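PDB 4GQZ: putative periplasmic or exported protein from Salmonella enterica subsp. enterica serovar Typhimurium, which binds copper in the periplasm and probably contributes to copper resistance. Local coordinates for residues 92-97 with 134-139. Sequence-based numbering, arbitrary orientation.
Sequences NKPFTV and VSYNGK
Tyr136 holds CG anti to its backbone N (chi1 170°), 4.1 Å from Phe95 CE1, while Phe95 holds CG anti to its carbonyl carbon, beside its own backbone N (chi1 -66°). The Phe95 ring lies against the base of the tyrosine: Phe95 CD1 is 3.7 Å from Tyr136 CB, and the two rings meet obliquely, their planes at 43°. The same ring carbon of Phe95 packs 3.6 Å from Val134 CG1, so one atom touches both Val134 and Tyr136. Further out, Lys93 NZ donates a hydrogen bond to Tyr136 OH (3.2 Å). Pro94 O sits in the plane of the tyrosine ring, at its edge, 3.2 Å from Tyr136 CD1, and Asn137 CB covers one ring face over the centre. The backbones are tied at Thr96 and Ser135: Thr96 N bonds almost straight to Ser135 O (3.0 Å), and Ser135 N returns a more bent bond to Thr96 O (2.9 Å). Ser135 OG touches Thr96 CB, whereas Thr96 OG1 is hydrogen-bonded to Glu111 OE1. Beyond this hydrogen-bonded pair, Val97 and Val134 form a non-hydrogen-bonded pair whose side chains both touch Phe68 of strand 63-68. Strands 129-136 and 139-146 form a beta-hairpin closed by a type I' turn from Tyr136 to Lys139, and strand 94-101 pairs antiparallel with strand 129-136 in the antiparallel sheet of CueP.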
loop_
_atom_site.group_PDB
_atom_site.type_symbol
_atom_site.label_atom_id
_atom_site.label_comp_id
_atom_site.label_asym_id
_atom_site.label_seq_id
_atom_site.Cartn_x
_atom_site.Cartn_y
_atom_site.Cartn_z
ATOM N N ASN B 92 -1.742 -20.890 -16.235
ATOM C CA ASN B 92 -0.731 -20.618 -17.259
ATOM C C ASN B 92 -1.269 -20.459 -18.676
ATOM O O ASN B 92 -0.744 -21.049 -19.622
ATOM C CB ASN B 92 0.363 -21.685 -17.212
ATOM C CG ASN B 92 1.086 -21.708 -15.879
ATOM O OD1 ASN B 92 1.527 -20.666 -15.386
ATOM N ND2 ASN B 92 1.195 -22.889 -15.278
ATOM N N LYS B 93 -2.315 -19.656 -18.820
ATOM C CA LYS B 93 -2.901 -19.402 -20.127
ATOM C C LYS B 93 -2.763 -17.921 -20.431
ATOM O O LYS B 93 -2.787 -17.113 -19.524
ATOM C CB LYS B 93 -4.381 -19.819 -20.149
ATOM C CG LYS B 93 -4.626 -21.345 -20.115
ATOM C CD LYS B 93 -4.056 -22.016 -21.352
ATOM C CE LYS B 93 -4.372 -23.516 -21.417
ATOM N NZ LYS B 93 -5.820 -23.764 -21.657
ATOM N N PRO B 94 -2.600 -17.565 -21.712
ATOM C CA PRO B 94 -2.511 -16.147 -22.060
ATOM C C PRO B 94 -3.895 -15.556 -22.225
ATOM O O PRO B 94 -4.732 -16.145 -22.904
ATOM C CB PRO B 94 -1.781 -16.171 -23.407
ATOM C CG PRO B 94 -2.182 -17.474 -24.026
ATOM C CD PRO B 94 -2.334 -18.442 -22.867
ATOM N N PHE B 95 -4.146 -14.413 -21.605
ATOM C CA PHE B 95 -5.436 -13.751 -21.760
ATOM C C PHE B 95 -5.249 -12.308 -22.218
ATOM O O PHE B 95 -4.191 -11.718 -22.005
ATOM C CB PHE B 95 -6.204 -13.763 -20.433
ATOM C CG PHE B 95 -6.621 -15.135 -19.981
ATOM C CD1 PHE B 95 -7.811 -15.693 -20.424
ATOM C CD2 PHE B 95 -5.821 -15.868 -19.110
ATOM C CE1 PHE B 95 -8.192 -16.968 -20.005
ATOM C CE2 PHE B 95 -6.192 -17.127 -18.682
ATOM C CZ PHE B 95 -7.379 -17.687 -19.131
ATOM N N THR B 96 -6.266 -11.748 -22.861
ATOM C CA THR B 96 -6.318 -10.306 -23.063
ATOM C C THR B 96 -7.286 -9.709 -22.040
ATOM O O THR B 96 -8.428 -10.159 -21.912
ATOM C CB THR B 96 -6.750 -9.944 -24.492
ATOM O OG1 THR B 96 -5.777 -10.447 -25.417
ATOM C CG2 THR B 96 -6.829 -8.441 -24.654
ATOM N N VAL B 97 -6.826 -8.705 -21.302
ATOM C CA VAL B 97 -7.582 -8.187 -20.166
ATOM C C VAL B 97 -7.864 -6.698 -20.352
ATOM O O VAL B 97 -6.938 -5.916 -20.588
ATOM C CB VAL B 97 -6.795 -8.401 -18.851
ATOM C CG1 VAL B 97 -7.532 -7.778 -17.652
ATOM C CG2 VAL B 97 -6.528 -9.906 -18.614
ATOM N N VAL B 134 -12.489 -10.156 -20.488
ATOM C CA VAL B 134 -11.371 -11.059 -20.670
ATOM C C VAL B 134 -11.592 -11.788 -21.987
ATOM O O VAL B 134 -12.735 -12.061 -22.371
ATOM C CB VAL B 134 -11.274 -12.064 -19.494
ATOM C CG1 VAL B 134 -10.142 -13.053 -19.719
ATOM C CG2 VAL B 134 -11.061 -11.319 -18.199
ATOM N N SER B 135 -10.516 -12.059 -22.716
ATOM C CA SER B 135 -10.677 -12.793 -23.963
ATOM C C SER B 135 -9.561 -13.815 -24.141
ATOM O O SER B 135 -8.417 -13.577 -23.742
ATOM C CB SER B 135 -10.790 -11.841 -25.160
ATOM O OG SER B 135 -9.518 -11.464 -25.639
ATOM N N TYR B 136 -9.912 -14.962 -24.715
ATOM C CA TYR B 136 -8.981 -16.077 -24.895
ATOM C C TYR B 136 -9.379 -16.860 -26.137
ATOM O O TYR B 136 -10.515 -17.306 -26.228
ATOM C CB TYR B 136 -9.040 -16.999 -23.677
ATOM C CG TYR B 136 -8.307 -18.311 -23.844
ATOM C CD1 TYR B 136 -6.917 -18.358 -23.817
ATOM C CD2 TYR B 136 -9.003 -19.504 -24.025
ATOM C CE1 TYR B 136 -6.237 -19.555 -23.963
ATOM C CE2 TYR B 136 -8.334 -20.709 -24.169
ATOM C CZ TYR B 136 -6.952 -20.726 -24.137
ATOM O OH TYR B 136 -6.278 -21.919 -24.281
ATOM N N ASN B 137 -8.455 -16.990 -27.090
ATOM C CA ASN B 137 -8.640 -17.814 -28.295
ATOM C C ASN B 137 -10.031 -17.666 -28.938
ATOM O O ASN B 137 -10.768 -18.636 -29.126
ATOM C CB ASN B 137 -8.277 -19.283 -27.990
ATOM C CG ASN B 137 -8.379 -20.194 -29.213
ATOM O OD1 ASN B 137 -7.585 -20.097 -30.152
ATOM N ND2 ASN B 137 -9.359 -21.098 -29.194
ATOM N N GLY B 138 -10.406 -16.427 -29.220
ATOM C CA GLY B 138 -11.661 -16.160 -29.897
ATOM C C GLY B 138 -12.865 -16.011 -28.984
ATOM O O GLY B 138 -13.939 -15.640 -29.450
ATOM N N LYS B 139 -12.694 -16.289 -27.691
ATOM C CA LYS B 139 -13.830 -16.309 -26.763
ATOM C C LYS B 139 -13.704 -15.182 -25.746
ATOM O O LYS B 139 -12.593 -14.801 -25.396
ATOM C CB LYS B 139 -13.883 -17.645 -26.012
ATOM C CG LYS B 139 -14.004 -18.878 -26.893
ATOM C CD LYS B 139 -14.054 -20.142 -26.020
ATOM C CE LYS B 139 -13.090 -21.224 -26.519
ATOM N NZ LYS B 139 -13.374 -21.665 -27.912
#